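Putative protease I (Bacteroides thetaiotaomicron VPI-5482, PDB 3CNE) binds flavin derivatives such as lumichrome, riboflavin, FMN and FAD as a homodimer and may serve as a flavin store. Local coordinates at residues Asp92-Ile97 with Phe117-Ile122. Numbering follows the deposited sequence.
Sequences DLMEVI and FDFTGI
An apolar contact between helix 88-102 and the C-terminal end of helix 113-119, with the turn that follows it, joins two consecutive helices of the DJ-1/PfpI fold; no hydrogen bond crosses it. Thr120 takes the middle, its methyl reaching over to the helix while its hydroxyl turns back on its own chain. Thr120 CG2, anti to its carbonyl carbon, touches Ile97 CG2 at 3.6 Å and lies equally close, 3.6 Å, to the carbonyl oxygen Met94 O. That torsion puts Thr120 OG1 in the crowded position between backbone N and C (chi1 73°), where it donates a hydrogen bond to Phe117 O at 2.7 Å in the plane of the carbonyl. Phe117 O also accepts from Thr120 N, so two bonds grip it. A valine here has no hydroxyl to bond Phe117 O, and the turn after the helix would probably be held less firmly. Ile97 points its CG2 branch, anti to its own N, into the angle between three side chains: besides the threonine methyl it meets Phe117 CD1 obliquely at 3.7 Å and the tip of Ile122, CD1, at 3.8 Å. Met94, present as selenomethionine, is bent at chi2 and chi3 and brings its SE to 3.7 Å from Phe119 CB, near the plane of that ring at its edge. Met116 extends the same helix-helix contact to Leu93, Met94 and Ile97. On the sheet side, Met107 of strand 106-110, the strand linking the two helices, touches Ile97, Phe117 and Ile122, while Phe117 also packs on Leu70 and Phe72 of the adjacent parallel strand 69-73, so the two successive helices meet over this part of the central sheet.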
ATOM      1  N   ASP A  92     -10.487   2.855  23.348  1.00 25.54           N
ATOM      2  CA  ASP A  92      -9.900   1.521  23.233  1.00 26.61           C
ATOM      3  C   ASP A  92      -8.477   1.551  22.690  1.00 26.44           C
ATOM      4  O   ASP A  92      -7.625   0.851  23.197  1.00 27.59           O
ATOM      5  CB  ASP A  92     -10.757   0.605  22.380  1.00 26.53           C
ATOM      6  CG  ASP A  92     -12.123   0.333  22.992  1.00 30.23           C
ATOM      7  OD1 ASP A  92     -12.302   0.565  24.221  1.00 29.94           O
ATOM      8  OD2 ASP A  92     -13.023  -0.110  22.232  1.00 29.25           O
ATOM      9  N   LEU A  93      -8.220   2.356  21.663  1.00 27.17           N
ATOM     10  CA  LEU A  93      -6.858   2.514  21.130  1.00 26.95           C
ATOM     11  C   LEU A  93      -5.796   2.796  22.215  1.00 26.86           C
ATOM     12  O   LEU A  93      -4.753   2.158  22.247  1.00 24.60           O
ATOM     13  CB  LEU A  93      -6.814   3.636  20.081  1.00 27.24           C
ATOM     14  CG  LEU A  93      -5.467   3.784  19.361  1.00 27.20           C
ATOM     15  CD1 LEU A  93      -5.056   2.486  18.680  1.00 26.94           C
ATOM     16  CD2 LEU A  93      -5.526   4.899  18.326  1.00 27.10           C
HETATM   17  N   MSE A  94      -6.075   3.791  23.054  1.00 27.64           N
HETATM   18  CA  MSE A  94      -5.198   4.191  24.147  1.00 28.78           C
HETATM   19  C   MSE A  94      -4.986   3.045  25.116  1.00 28.55           C
HETATM   20  O   MSE A  94      -3.854   2.774  25.529  1.00 28.29           O
HETATM   21  CB  MSE A  94      -5.773   5.395  24.893  1.00 29.68           C
HETATM   22  CG  MSE A  94      -5.822   6.666  24.061  1.00 32.14           C
HETATM   23 SE   MSE A  94      -4.030   7.378  23.670  1.00 43.18          SE
HETATM   24  CE  MSE A  94      -3.589   6.446  21.996  1.00 33.14           C
ATOM     25  N   GLU A  95      -6.082   2.382  25.471  1.00 28.81           N
ATOM     26  CA  GLU A  95      -6.052   1.234  26.355  1.00 29.71           C
ATOM     27  C   GLU A  95      -5.149   0.130  25.793  1.00 28.39           C
ATOM     28  O   GLU A  95      -4.254  -0.384  26.477  1.00 27.03           O
ATOM     29  CB  GLU A  95      -7.468   0.677  26.543  1.00 30.14           C
ATOM     30  CG  GLU A  95      -7.553  -0.258  27.741  1.00 33.20           C
ATOM     31  CD  GLU A  95      -8.870  -1.012  27.853  1.00 34.00           C
ATOM     32  OE1 GLU A  95      -9.952  -0.362  27.768  1.00 37.05           O
ATOM     33  OE2 GLU A  95      -8.798  -2.263  28.059  1.00 39.37           O
ATOM     34  N   VAL A  96      -5.393  -0.218  24.542  1.00 26.64           N
ATOM     35  CA  VAL A  96      -4.668  -1.305  23.884  1.00 25.82           C
ATOM     36  C   VAL A  96      -3.190  -0.993  23.724  1.00 24.81           C
ATOM     37  O   VAL A  96      -2.348  -1.866  23.893  1.00 25.80           O
ATOM     38  CB  VAL A  96      -5.313  -1.674  22.526  1.00 25.90           C
ATOM     39  CG1 VAL A  96      -4.347  -2.476  21.672  1.00 24.69           C
ATOM     40  CG2 VAL A  96      -6.644  -2.456  22.753  1.00 24.84           C
ATOM     41  N   ILE A  97      -2.866   0.254  23.411  1.00 24.68           N
ATOM     42  CA  ILE A  97      -1.453   0.629  23.222  1.00 24.80           C
ATOM     43  C   ILE A  97      -0.723   0.597  24.567  1.00 25.32           C
ATOM     44  O   ILE A  97       0.421   0.119  24.660  1.00 25.00           O
ATOM     45  CB  ILE A  97      -1.311   1.993  22.583  1.00 24.24           C
ATOM     46  CG1 ILE A  97      -1.695   1.924  21.091  1.00 23.99           C
ATOM     47  CG2 ILE A  97       0.092   2.539  22.755  1.00 23.45           C
ATOM     48  CD1 ILE A  97      -1.847   3.310  20.495  1.00 23.75           C
ATOM     49  N   PHE A 117       1.744   6.402  20.667  1.00 27.91           N
ATOM     50  CA  PHE A 117       2.488   5.721  21.715  1.00 27.64           C
ATOM     51  C   PHE A 117       2.777   6.675  22.879  1.00 27.53           C
ATOM     52  O   PHE A 117       2.504   6.331  24.030  1.00 28.10           O
ATOM     53  CB  PHE A 117       3.802   5.108  21.162  1.00 27.10           C
ATOM     54  CG  PHE A 117       3.605   4.002  20.136  1.00 25.42           C
ATOM     55  CD1 PHE A 117       2.404   3.306  20.036  1.00 25.06           C
ATOM     56  CD2 PHE A 117       4.661   3.633  19.292  1.00 25.97           C
ATOM     57  CE1 PHE A 117       2.248   2.249  19.084  1.00 26.22           C
ATOM     58  CE2 PHE A 117       4.518   2.592  18.351  1.00 26.26           C
ATOM     59  CZ  PHE A 117       3.302   1.908  18.246  1.00 24.65           C
ATOM     60  N   ASP A 118       3.295   7.870  22.571  1.00 27.70           N
ATOM     61  CA  ASP A 118       3.672   8.849  23.579  1.00 28.43           C
ATOM     62  C   ASP A 118       2.520   9.189  24.509  1.00 28.66           C
ATOM     63  O   ASP A 118       2.713   9.267  25.726  1.00 27.50           O
ATOM     64  CB  ASP A 118       4.227  10.138  22.946  1.00 29.26           C
ATOM     65  CG  ASP A 118       4.506  11.256  24.000  1.00 32.62           C
ATOM     66  OD1 ASP A 118       3.861  11.288  25.066  1.00 39.21           O
ATOM     67  OD2 ASP A 118       5.353  12.134  23.785  1.00 34.51           O
ATOM     68  N   PHE A 119       1.331   9.370  23.930  1.00 28.53           N
ATOM     69  CA  PHE A 119       0.128   9.735  24.681  1.00 28.87           C
ATOM     70  C   PHE A 119      -0.111   8.796  25.850  1.00 28.59           C
ATOM     71  O   PHE A 119      -0.660   9.199  26.880  1.00 29.05           O
ATOM     72  CB  PHE A 119      -1.115   9.728  23.766  1.00 29.58           C
ATOM     73  CG  PHE A 119      -1.199  10.894  22.806  1.00 29.02           C
ATOM     74  CD1 PHE A 119      -0.372  11.994  22.930  1.00 31.40           C
ATOM     75  CD2 PHE A 119      -2.177  10.904  21.810  1.00 30.93           C
ATOM     76  CE1 PHE A 119      -0.479  13.072  22.057  1.00 32.61           C
ATOM     77  CE2 PHE A 119      -2.299  11.961  20.934  1.00 31.04           C
ATOM     78  CZ  PHE A 119      -1.456  13.056  21.055  1.00 31.86           C
ATOM     79  N   THR A 120       0.276   7.535  25.681  1.00 28.01           N
ATOM     80  CA  THR A 120       0.070   6.535  26.720  1.00 27.32           C
ATOM     81  C   THR A 120       1.233   6.529  27.717  1.00 27.38           C
ATOM     82  O   THR A 120       1.162   5.853  28.732  1.00 27.49           O
ATOM     83  CB  THR A 120      -0.109   5.102  26.138  1.00 27.02           C
ATOM     84  OG1 THR A 120       1.149   4.630  25.672  1.00 25.76           O
ATOM     85  CG2 THR A 120      -1.125   5.096  24.972  1.00 26.77           C
ATOM     86  N   GLY A 121       2.290   7.281  27.432  1.00 27.04           N
ATOM     87  CA  GLY A 121       3.462   7.311  28.306  1.00 27.68           C
ATOM     88  C   GLY A 121       4.487   6.192  28.126  1.00 28.50           C
ATOM     89  O   GLY A 121       5.602   6.285  28.645  1.00 27.75           O
ATOM     90  N   ILE A 122       4.135   5.144  27.377  1.00 28.81           N
ATOM     91  CA  ILE A 122       5.009   3.973  27.281  1.00 29.27           C
ATOM     92  C   ILE A 122       6.373   4.296  26.671  1.00 29.70           C
ATOM     93  O   ILE A 122       7.313   3.500  26.769  1.00 29.55           O
ATOM     94  CB  ILE A 122       4.353   2.793  26.510  1.00 28.95           C
ATOM     95  CG1 ILE A 122       4.022   3.207  25.060  1.00 29.50           C
ATOM     96  CG2 ILE A 122       3.139   2.268  27.288  1.00 28.48           C
ATOM     97  CD1 ILE A 122       3.638   2.053  24.162  1.00 29.10           C
TER